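Local coordinates for exopolysaccharide biosynthesis protein (Pantoea stewartii subsp. stewartii DC283, PDB 6TGF) that modifies the glycan of a bacterial biofilm, probably as a hydrolase, with a bacteriophage tailspike-like parallel beta-helix fold, at residues B[557-562]-B[658-663]; B[593-596]-B[601-604]; B[619-622]-B[626-629]. All coordinates share one frame; numbering follows the deposited sequence.

All three contacts belong to one antiparallel beta sandwich that follows the beta-helix in the chain. Interaction 1 spans the sandwich, bringing strand 558-564 of one sheet against the edge strand 659-664 of the other, and is buried and apolar. Interactions 2 and 3 are each a hairpin within one sheet, held by paired backbone hydrogen bonds. In interaction 2, strand 589-597 also bonds to strand 558-564 of interaction 1, and its hairpin is buried, partly by a second subunit. Interaction 3 lies in the facing sheet and is only partly buried: Thr627 and Val629 turn to the core, while the side of Val620 and Gln628 is more exposed.

Interaction 1: B[557-562]-B[658-663]; sequences DSWEIE and ARVDAK
With its CG beside the backbone N (chi1 -61°) and the indole turned across the CB-CG bond (chi2 87°), Trp559 reaches from strand 558-564 to the chain at Ala658, Arg659 and Val660. Val660 answers with one methyl: CG1 is anti to the backbone N, and CG2, beside that N, goes to the ring. The backbones themselves stay well apart, the CA atoms of Trp559 and Val660 being 10.2 Å from each other, and the benzene half of the indole bridges the span between the two sheets of the antiparallel sandwich.

Three groups gather round that half of the ring, all obliquely. Val660 CG2 lies 3.6 Å from Trp559 CZ3. The methyl of Ala658 comes to the neighbouring corner, its CB 3.9 Å from Trp559 CH2. Between them the carbonyl of Arg659 approaches, with its O 3.7 Å from the same CH2 atom. The polar end of the indole is used elsewhere: Trp559 NE1 bonds to Ser552 OG. Tyr528 of the second subunit meets the Trp559 ring edge-to-face and also packs on Ala658 and Val660, so the cluster is completed by the second subunit.

The side chain of Arg659 turns away from the tryptophan and binds Asp661 two residues on. The grip is side-on, with Arg659 NE 3.0 Å from Asp661 OD1 and NH2 on OD2; both carboxylate oxygens use their syn lone pairs. Asn549 adds a hydrogen bond to OD2, and Trp506 of the third subunit forms a cation-pi contact with the arginine.

The chemistry thus divides by side of the edge strand: small apolar groups and an aromatic ring join the sheets and a neighbouring subunit within, while the arginine, whose charge is probably offset by Asp661, meets the third subunit without.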
ATOM      1  N   ASP B 557     -24.884 -14.660 -34.671  1.00 42.24           N
ATOM      2  CA  ASP B 557     -23.576 -14.772 -33.968  1.00 41.68           C
ATOM      3  C   ASP B 557     -22.813 -15.976 -34.533  1.00 41.20           C
ATOM      4  O   ASP B 557     -23.388 -17.079 -34.542  1.00 41.51           O
ATOM      5  CB  ASP B 557     -23.759 -14.901 -32.453  1.00 41.66           C
ATOM      6  CG  ASP B 557     -24.051 -13.589 -31.743  1.00 41.81           C
ATOM      7  OD1 ASP B 557     -23.868 -12.525 -32.367  1.00 41.87           O
ATOM      8  OD2 ASP B 557     -24.462 -13.641 -30.567  1.00 41.99           O
ATOM      9  N   SER B 558     -21.572 -15.761 -34.985  1.00 40.53           N
ATOM     10  CA  SER B 558     -20.694 -16.790 -35.605  1.00 40.05           C
ATOM     11  C   SER B 558     -19.618 -17.241 -34.608  1.00 39.60           C
ATOM     12  O   SER B 558     -19.023 -16.370 -33.946  1.00 39.46           O
ATOM     13  CB  SER B 558     -20.073 -16.280 -36.882  1.00 39.92           C
ATOM     14  OG  SER B 558     -20.992 -16.359 -37.962  1.00 40.09           O
ATOM     15  N   TRP B 559     -19.401 -18.557 -34.515  1.00 39.30           N
ATOM     16  CA  TRP B 559     -18.281 -19.210 -33.785  1.00 38.89           C
ATOM     17  C   TRP B 559     -17.428 -19.998 -34.786  1.00 38.65           C
ATOM     18  O   TRP B 559     -18.014 -20.618 -35.696  1.00 38.87           O
ATOM     19  CB  TRP B 559     -18.802 -20.142 -32.682  1.00 38.95           C
ATOM     20  CG  TRP B 559     -19.606 -19.475 -31.611  1.00 38.98           C
ATOM     21  CD1 TRP B 559     -20.948 -19.233 -31.619  1.00 39.25           C
ATOM     22  CD2 TRP B 559     -19.122 -18.992 -30.345  1.00 38.88           C
ATOM     23  NE1 TRP B 559     -21.330 -18.622 -30.456  1.00 39.33           N
ATOM     24  CE2 TRP B 559     -20.232 -18.459 -29.655  1.00 39.06           C
ATOM     25  CE3 TRP B 559     -17.865 -18.948 -29.732  1.00 38.72           C
ATOM     26  CZ2 TRP B 559     -20.118 -17.892 -28.386  1.00 39.00           C
ATOM     27  CZ3 TRP B 559     -17.752 -18.386 -28.479  1.00 38.70           C
ATOM     28  CH2 TRP B 559     -18.866 -17.867 -27.817  1.00 38.82           C
ATOM     29  N   GLU B 560     -16.103 -19.975 -34.616  1.00 38.30           N
ATOM     30  CA  GLU B 560     -15.155 -20.884 -35.313  1.00 38.15           C
ATOM     31  C   GLU B 560     -14.273 -21.566 -34.262  1.00 38.10           C
ATOM     32  O   GLU B 560     -13.410 -20.880 -33.685  1.00 37.96           O
ATOM     33  CB  GLU B 560     -14.307 -20.129 -36.339  1.00 38.01           C
ATOM     34  CG  GLU B 560     -13.369 -21.027 -37.126  1.00 37.96           C
ATOM     35  CD  GLU B 560     -12.495 -20.304 -38.135  1.00 37.83           C
ATOM     36  OE1 GLU B 560     -12.810 -20.365 -39.338  1.00 37.84           O
ATOM     37  OE2 GLU B 560     -11.497 -19.686 -37.716  1.00 37.76           O
ATOM     38  N   ILE B 561     -14.503 -22.861 -34.021  1.00 38.26           N
ATOM     39  CA  ILE B 561     -13.678 -23.717 -33.118  1.00 38.30           C
ATOM     40  C   ILE B 561     -12.573 -24.368 -33.955  1.00 38.41           C
ATOM     41  O   ILE B 561     -12.892 -25.270 -34.758  1.00 38.61           O
ATOM     42  CB  ILE B 561     -14.544 -24.772 -32.400  1.00 38.44           C
ATOM     43  CG1 ILE B 561     -15.585 -24.124 -31.484  1.00 38.45           C
ATOM     44  CG2 ILE B 561     -13.671 -25.764 -31.643  1.00 38.60           C
ATOM     45  CD1 ILE B 561     -16.725 -25.043 -31.111  1.00 38.75           C
ATOM     46  N   GLU B 562     -11.330 -23.913 -33.773  1.00 38.28           N
ATOM     47  CA  GLU B 562     -10.118 -24.513 -34.389  1.00 38.43           C
ATOM     48  C   GLU B 562      -9.615 -25.638 -33.479  1.00 38.93           C
ATOM     49  O   GLU B 562      -9.183 -25.332 -32.352  1.00 38.91           O
ATOM     50  CB  GLU B 562      -9.037 -23.451 -34.592  1.00 38.22           C
ATOM     51  CG  GLU B 562      -7.733 -24.004 -35.139  1.00 38.21           C
ATOM     52  CD  GLU B 562      -6.607 -22.990 -35.231  1.00 38.03           C
ATOM     53  OE1 GLU B 562      -5.489 -23.387 -35.602  1.00 38.10           O
ATOM     54  OE2 GLU B 562      -6.850 -21.807 -34.923  1.00 37.91           O
ATOM     55  N   ALA B 658     -21.676 -13.621 -24.416  1.00 38.96           N
ATOM     56  CA  ALA B 658     -21.222 -14.908 -24.991  1.00 38.68           C
ATOM     57  C   ALA B 658     -20.608 -15.778 -23.887  1.00 38.57           C
ATOM     58  O   ALA B 658     -20.035 -15.214 -22.932  1.00 38.61           O
ATOM     59  CB  ALA B 658     -20.230 -14.648 -26.096  1.00 38.24           C
ATOM     60  N   ARG B 659     -20.729 -17.100 -24.024  1.00 38.46           N
ATOM     61  CA  ARG B 659     -20.146 -18.103 -23.094  1.00 38.63           C
ATOM     62  C   ARG B 659     -19.620 -19.299 -23.891  1.00 38.74           C
ATOM     63  O   ARG B 659     -20.266 -19.678 -24.885  1.00 39.03           O
ATOM     64  CB  ARG B 659     -21.191 -18.593 -22.088  1.00 38.95           C
ATOM     65  CG  ARG B 659     -21.248 -17.795 -20.794  1.00 39.02           C
ATOM     66  CD  ARG B 659     -22.547 -18.012 -20.044  1.00 39.42           C
ATOM     67  NE  ARG B 659     -23.030 -19.389 -20.103  1.00 39.84           N
ATOM     68  CZ  ARG B 659     -24.313 -19.755 -20.155  1.00 40.26           C
ATOM     69  NH1 ARG B 659     -25.279 -18.849 -20.173  1.00 40.33           N
ATOM     70  NH2 ARG B 659     -24.632 -21.036 -20.201  1.00 40.58           N
ATOM     71  N   VAL B 660     -18.485 -19.854 -23.463  1.00 38.77           N
ATOM     72  CA  VAL B 660     -18.029 -21.228 -23.819  1.00 39.03           C
ATOM     73  C   VAL B 660     -18.123 -22.073 -22.545  1.00 39.68           C
ATOM     74  O   VAL B 660     -17.189 -22.012 -21.722  1.00 39.66           O
ATOM     75  CB  VAL B 660     -16.610 -21.229 -24.422  1.00 38.65           C
ATOM     76  CG1 VAL B 660     -16.063 -22.638 -24.602  1.00 38.72           C
ATOM     77  CG2 VAL B 660     -16.567 -20.474 -25.744  1.00 38.34           C
ATOM     78  N   ASP B 661     -19.237 -22.790 -22.372  1.00 40.44           N
ATOM     79  CA  ASP B 661     -19.448 -23.743 -21.251  1.00 41.10           C
ATOM     80  C   ASP B 661     -18.639 -25.004 -21.561  1.00 41.64           C
ATOM     81  O   ASP B 661     -19.225 -25.977 -22.075  1.00 41.86           O
ATOM     82  CB  ASP B 661     -20.932 -24.053 -21.040  1.00 41.32           C
ATOM     83  CG  ASP B 661     -21.791 -22.824 -20.805  1.00 41.23           C
ATOM     84  OD1 ASP B 661     -21.234 -21.789 -20.388  1.00 41.09           O
ATOM     85  OD2 ASP B 661     -23.009 -22.914 -21.047  1.00 41.35           O
ATOM     86  N   ALA B 662     -17.334 -24.957 -21.285  1.00 42.08           N
ATOM     87  CA  ALA B 662     -16.359 -26.026 -21.600  1.00 42.75           C
ATOM     88  C   ALA B 662     -16.737 -27.303 -20.840  1.00 43.76           C
ATOM     89  O   ALA B 662     -16.877 -27.237 -19.603  1.00 43.86           O
ATOM     90  CB  ALA B 662     -14.961 -25.569 -21.263  1.00 42.55           C
ATOM     91  N   LYS B 663     -16.923 -28.405 -21.572  1.00 44.68           N
ATOM     92  CA  LYS B 663     -17.152 -29.770 -21.024  1.00 45.84           C
ATOM     93  C   LYS B 663     -15.889 -30.602 -21.273  1.00 46.22           C
ATOM     94  O   LYS B 663     -15.339 -31.144 -20.296  1.00 46.24           O
ATOM     95  CB  LYS B 663     -18.381 -30.414 -21.674  1.00 46.20           C
ATOM     96  CG  LYS B 663     -19.636 -29.551 -21.697  1.00 46.27           C
ATOM     97  CD  LYS B 663     -20.228 -29.289 -20.329  1.00 46.62           C
ATOM     98  CE  LYS B 663     -21.360 -28.285 -20.368  1.00 46.60           C
ATOM     99  NZ  LYS B 663     -21.776 -27.878 -19.006  1.00 47.04           N
TER

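Interaction 2: B[593-596]-B[601-604]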
ATOM      1  N   ILE B 593     -14.136 -25.925 -37.239  1.00 39.55           N
ATOM      2  CA  ILE B 593     -15.604 -26.106 -37.027  1.00 39.74           C
ATOM      3  C   ILE B 593     -16.273 -24.728 -36.993  1.00 39.78           C
ATOM      4  O   ILE B 593     -15.926 -23.928 -36.105  1.00 39.54           O
ATOM      5  CB  ILE B 593     -15.874 -26.899 -35.732  1.00 39.85           C
ATOM      6  CG1 ILE B 593     -15.206 -28.276 -35.762  1.00 39.96           C
ATOM      7  CG2 ILE B 593     -17.369 -27.006 -35.457  1.00 40.01           C
ATOM      8  CD1 ILE B 593     -15.042 -28.909 -34.402  1.00 40.18           C
ATOM      9  N   HIS B 594     -17.206 -24.480 -37.919  1.00 40.10           N
ATOM     10  CA  HIS B 594     -18.029 -23.244 -37.991  1.00 40.47           C
ATOM     11  C   HIS B 594     -19.398 -23.513 -37.359  1.00 40.86           C
ATOM     12  O   HIS B 594     -19.988 -24.569 -37.658  1.00 40.79           O
ATOM     13  CB  HIS B 594     -18.150 -22.757 -39.440  1.00 40.54           C
ATOM     14  CG  HIS B 594     -16.834 -22.593 -40.122  1.00 40.67           C
ATOM     15  ND1 HIS B 594     -16.320 -23.550 -40.975  1.00 40.79           N
ATOM     16  CD2 HIS B 594     -15.924 -21.597 -40.074  1.00 40.69           C
ATOM     17  CE1 HIS B 594     -15.151 -23.145 -41.428  1.00 40.75           C
ATOM     18  NE2 HIS B 594     -14.886 -21.950 -40.890  1.00 40.76           N
ATOM     19  N   VAL B 595     -19.860 -22.598 -36.502  1.00 41.19           N
ATOM     20  CA  VAL B 595     -21.212 -22.618 -35.867  1.00 41.68           C
ATOM     21  C   VAL B 595     -21.759 -21.189 -35.895  1.00 41.95           C
ATOM     22  O   VAL B 595     -21.062 -20.289 -35.394  1.00 41.81           O
ATOM     23  CB  VAL B 595     -21.157 -23.173 -34.429  1.00 41.77           C
ATOM     24  CG1 VAL B 595     -22.526 -23.164 -33.760  1.00 41.98           C
ATOM     25  CG2 VAL B 595     -20.556 -24.569 -34.380  1.00 41.75           C
ATOM     26  N   GLN B 596     -22.945 -20.992 -36.477  1.00 42.51           N
ATOM     27  CA  GLN B 596     -23.674 -19.695 -36.472  1.00 43.01           C
ATOM     28  C   GLN B 596     -25.085 -19.920 -35.920  1.00 44.05           C
ATOM     29  O   GLN B 596     -25.750 -20.866 -36.381  1.00 44.47           O
ATOM     30  CB  GLN B 596     -23.749 -19.090 -37.875  1.00 42.75           C
ATOM     31  CG  GLN B 596     -24.232 -17.645 -37.880  1.00 42.73           C
ATOM     32  CD  GLN B 596     -24.632 -17.148 -39.248  1.00 42.70           C
ATOM     33  OE1 GLN B 596     -25.147 -17.894 -40.078  1.00 42.75           O
ATOM     34  NE2 GLN B 596     -24.410 -15.867 -39.491  1.00 42.57           N
ATOM     35  N   HIS B 601     -32.533 -21.663 -33.770  1.00 55.06           N
ATOM     36  CA  HIS B 601     -31.431 -22.596 -33.409  1.00 54.94           C
ATOM     37  C   HIS B 601     -30.130 -22.136 -34.080  1.00 54.04           C
ATOM     38  O   HIS B 601     -30.058 -20.963 -34.493  1.00 54.07           O
ATOM     39  CB  HIS B 601     -31.805 -24.034 -33.802  1.00 55.63           C
ATOM     40  CG  HIS B 601     -33.127 -24.480 -33.277  1.00 56.92           C
ATOM     41  ND1 HIS B 601     -33.274 -25.033 -32.020  1.00 57.47           N
ATOM     42  CD2 HIS B 601     -34.358 -24.459 -33.829  1.00 57.77           C
ATOM     43  CE1 HIS B 601     -34.541 -25.334 -31.820  1.00 58.19           C
ATOM     44  NE2 HIS B 601     -35.228 -24.991 -32.915  1.00 58.43           N
ATOM     45  N   ALA B 602     -29.143 -23.033 -34.169  1.00 53.35           N
ATOM     46  CA  ALA B 602     -27.863 -22.845 -34.890  1.00 52.43           C
ATOM     47  C   ALA B 602     -27.642 -24.034 -35.829  1.00 51.76           C
ATOM     48  O   ALA B 602     -28.243 -25.099 -35.589  1.00 51.91           O
ATOM     49  CB  ALA B 602     -26.730 -22.709 -33.901  1.00 52.22           C
ATOM     50  N   GLU B 603     -26.824 -23.841 -36.866  1.00 51.04           N
ATOM     51  CA  GLU B 603     -26.343 -24.911 -37.780  1.00 50.78           C
ATOM     52  C   GLU B 603     -24.815 -24.843 -37.829  1.00 49.80           C
ATOM     53  O   GLU B 603     -24.266 -23.785 -37.468  1.00 49.92           O
ATOM     54  CB  GLU B 603     -26.984 -24.761 -39.161  1.00 51.10           C
ATOM     55  CG  GLU B 603     -28.448 -25.167 -39.180  1.00 51.60           C
ATOM     56  CD  GLU B 603     -29.260 -24.675 -40.365  1.00 51.85           C
ATOM     57  OE1 GLU B 603     -28.689 -24.000 -41.242  1.00 51.62           O
ATOM     58  OE2 GLU B 603     -30.472 -24.969 -40.406  1.00 52.33           O
ATOM     59  N   ALA B 604     -24.162 -25.934 -38.236  1.00 49.29           N
ATOM     60  CA  ALA B 604     -22.689 -26.084 -38.227  1.00 48.58           C
ATOM     61  C   ALA B 604     -22.191 -26.572 -39.593  1.00 48.01           C
ATOM     62  O   ALA B 604     -23.025 -26.907 -40.453  1.00 48.47           O
ATOM     63  CB  ALA B 604     -22.275 -27.020 -37.119  1.00 48.66           C
TER
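Val595 sets its two methyls against the two alanines of the facing strand in this beta hairpin, which joins strands 589-597 and 602-610 at the margin of one sheet of the beta sandwich. Its CG1 is anti to the backbone N (chi1 179°) and turns to Ala602, lying 4.2 Å from that residue's CB. The other branch, CG2, stands 4.1 Å from Ala604 CB, within a non-hydrogen-bonded pair of the antiparallel ladder. This face looks into the sandwich, where Thr627 packs on both Val595 and Ala602 and Tyr619 on Ala604.

Gln596 and Glu603 project from the reverse face as the next, hydrogen-bonded pair. Two backbone bonds tie them: Gln596 N to Glu603 O and Glu603 N to Gln596 O, each 3.2 Å. Their polar ends do not bond to each other. The Gln596 amide spans several partners, OE1 taking Lys598 NZ while NE2 gives to Gly556 O and to Gln568 O of the second subunit. The Glu603 carboxylate bonds to that subunit, at Thr573 OG1, Gly572 N and Asn571 ND2. One face of the hairpin therefore serves the core and the other the trimer interface.

Next to the Val595-Ala604 pair, Ala604 CA lies 3.1 Å from His594 O, a CA-H...O contact.

Interaction 3: B[619-622]-B[626-629]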
ATOM      1  N   TYR B 619     -23.755 -31.836 -33.550  1.00 53.78           N
ATOM      2  CA  TYR B 619     -24.162 -30.744 -32.629  1.00 53.86           C
ATOM      3  C   TYR B 619     -25.612 -30.955 -32.176  1.00 54.61           C
ATOM      4  O   TYR B 619     -26.342 -31.749 -32.802  1.00 54.75           O
ATOM      5  CB  TYR B 619     -23.966 -29.378 -33.293  1.00 53.29           C
ATOM      6  CG  TYR B 619     -24.910 -29.081 -34.430  1.00 53.10           C
ATOM      7  CD1 TYR B 619     -24.623 -29.489 -35.722  1.00 52.95           C
ATOM      8  CD2 TYR B 619     -26.091 -28.388 -34.217  1.00 53.21           C
ATOM      9  CE1 TYR B 619     -25.486 -29.219 -36.773  1.00 53.06           C
ATOM     10  CE2 TYR B 619     -26.964 -28.113 -35.255  1.00 53.30           C
ATOM     11  CZ  TYR B 619     -26.661 -28.527 -36.540  1.00 53.21           C
ATOM     12  OH  TYR B 619     -27.518 -28.259 -37.567  1.00 53.38           O
ATOM     13  N   VAL B 620     -25.995 -30.256 -31.104  1.00 55.04           N
ATOM     14  CA  VAL B 620     -27.360 -30.272 -30.501  1.00 55.81           C
ATOM     15  C   VAL B 620     -27.772 -28.822 -30.228  1.00 56.21           C
ATOM     16  O   VAL B 620     -27.262 -28.238 -29.253  1.00 56.35           O
ATOM     17  CB  VAL B 620     -27.395 -31.125 -29.218  1.00 56.15           C
ATOM     18  CG1 VAL B 620     -28.741 -31.046 -28.514  1.00 56.54           C
ATOM     19  CG2 VAL B 620     -27.026 -32.575 -29.494  1.00 56.27           C
ATOM     20  N   ALA B 621     -28.646 -28.269 -31.073  1.00 56.87           N
ATOM     21  CA  ALA B 621     -29.240 -26.920 -30.930  1.00 57.21           C
ATOM     22  C   ALA B 621     -30.706 -27.062 -30.507  1.00 57.94           C
ATOM     23  O   ALA B 621     -31.582 -27.070 -31.394  1.00 58.30           O
ATOM     24  CB  ALA B 621     -29.096 -26.158 -32.224  1.00 56.95           C
ATOM     25  N   LYS B 622     -30.951 -27.189 -29.197  1.00 58.56           N
ATOM     26  CA  LYS B 622     -32.294 -27.453 -28.605  1.00 59.50           C
ATOM     27  C   LYS B 622     -32.912 -26.156 -28.062  1.00 59.03           C
ATOM     28  O   LYS B 622     -34.082 -26.206 -27.633  1.00 59.75           O
ATOM     29  CB  LYS B 622     -32.195 -28.524 -27.514  1.00 60.59           C
ATOM     30  CG  LYS B 622     -32.416 -29.945 -28.012  1.00 61.32           C
ATOM     31  CD  LYS B 622     -32.278 -31.006 -26.943  1.00 62.02           C
ATOM     32  CE  LYS B 622     -31.891 -32.364 -27.492  1.00 62.30           C
ATOM     33  NZ  LYS B 622     -32.586 -32.681 -28.762  1.00 62.41           N
ATOM     34  N   ASP B 626     -28.450 -21.744 -27.184  1.00 51.01           N
ATOM     35  CA  ASP B 626     -27.499 -22.796 -26.728  1.00 50.84           C
ATOM     36  C   ASP B 626     -27.234 -23.804 -27.853  1.00 50.74           C
ATOM     37  O   ASP B 626     -28.209 -24.266 -28.477  1.00 51.19           O
ATOM     38  CB  ASP B 626     -28.029 -23.483 -25.468  1.00 51.29           C
ATOM     39  CG  ASP B 626     -28.249 -22.522 -24.315  1.00 51.48           C
ATOM     40  OD1 ASP B 626     -27.254 -22.166 -23.653  1.00 51.21           O
ATOM     41  OD2 ASP B 626     -29.409 -22.119 -24.099  1.00 51.92           O
ATOM     42  N   THR B 627     -25.956 -24.131 -28.083  1.00 50.29           N
ATOM     43  CA  THR B 627     -25.474 -25.129 -29.079  1.00 50.03           C
ATOM     44  C   THR B 627     -24.353 -25.973 -28.458  1.00 49.89           C
ATOM     45  O   THR B 627     -23.270 -25.409 -28.209  1.00 49.83           O
ATOM     46  CB  THR B 627     -24.967 -24.446 -30.356  1.00 49.55           C
ATOM     47  OG1 THR B 627     -25.935 -23.487 -30.782  1.00 49.79           O
ATOM     48  CG2 THR B 627     -24.691 -25.426 -31.475  1.00 49.53           C
ATOM     49  N   GLN B 628     -24.602 -27.266 -28.219  1.00 49.98           N
ATOM     50  CA  GLN B 628     -23.563 -28.253 -27.811  1.00 49.77           C
ATOM     51  C   GLN B 628     -22.864 -28.781 -29.067  1.00 49.24           C
ATOM     52  O   GLN B 628     -23.576 -29.158 -30.016  1.00 49.20           O
ATOM     53  CB  GLN B 628     -24.164 -29.414 -27.018  1.00 50.35           C
ATOM     54  CG  GLN B 628     -24.686 -29.016 -25.645  1.00 50.78           C
ATOM     55  CD  GLN B 628     -26.169 -28.742 -25.657  1.00 51.24           C
ATOM     56  OE1 GLN B 628     -26.979 -29.629 -25.915  1.00 51.70           O
ATOM     57  NE2 GLN B 628     -26.536 -27.505 -25.364  1.00 51.06           N
ATOM     58  N   VAL B 629     -21.527 -28.803 -29.064  1.00 48.69           N
ATOM     59  CA  VAL B 629     -20.679 -29.285 -30.196  1.00 48.34           C
ATOM     60  C   VAL B 629     -19.929 -30.542 -29.742  1.00 48.40           C
ATOM     61  O   VAL B 629     -19.237 -30.473 -28.708  1.00 48.31           O
ATOM     62  CB  VAL B 629     -19.710 -28.189 -30.683  1.00 47.84           C
ATOM     63  CG1 VAL B 629     -18.808 -28.680 -31.807  1.00 47.61           C
ATOM     64  CG2 VAL B 629     -20.454 -26.934 -31.112  1.00 47.66           C
TER
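Gln628 folds over Val620 across a beta hairpin made by strands 614-620 and 626-633, part of the second sheet of the beta sandwich. The two residues are a hydrogen-bonded antiparallel pair: Val620 N gives to Gln628 O at 2.9 Å, and Gln628 N returns a bond to Val620 O at 3.0 Å.

From here the glutamine side chain can be followed outward. Its CB lies 4.0 Å from Val620 O, beside the ladder bond. CG sits next to the backbone N and the chain then bends sharply (chi2 96°), which brings the amide back over the partner strand instead of letting it run on outward. CD consequently rests 3.8 Å from Val620 O. At the tip the two amide atoms part company. OE1 lies against the valine, 3.4 Å from Val620 CG1, a van der Waals contact in which the two side chains cross obliquely. NE2 has its polar partner elsewhere, giving a hydrogen bond to Asn549 OD1 on the adjoining strand 543-551. The same asparagine donates through ND2 to Asp626 OD1, so it ties two residues of this strand, while Asp626 OD2 bonds to Thr623 OG1 in the turn.

The opposite face of the hairpin belongs to Tyr619 and Val629, a non-hydrogen-bonded pair. Tyr619 meets Thr627 obliquely, with ring atom CD2 4.3 Å from Thr627 CG2, and takes His674 edge-to-face. Val629 also packs on Val595 of the facing sheet, placing this side in the sandwich core.

The Val620 carbonyl also has a CA-H...O contact, Thr627 CA lying 3.6 Å from Val620 O.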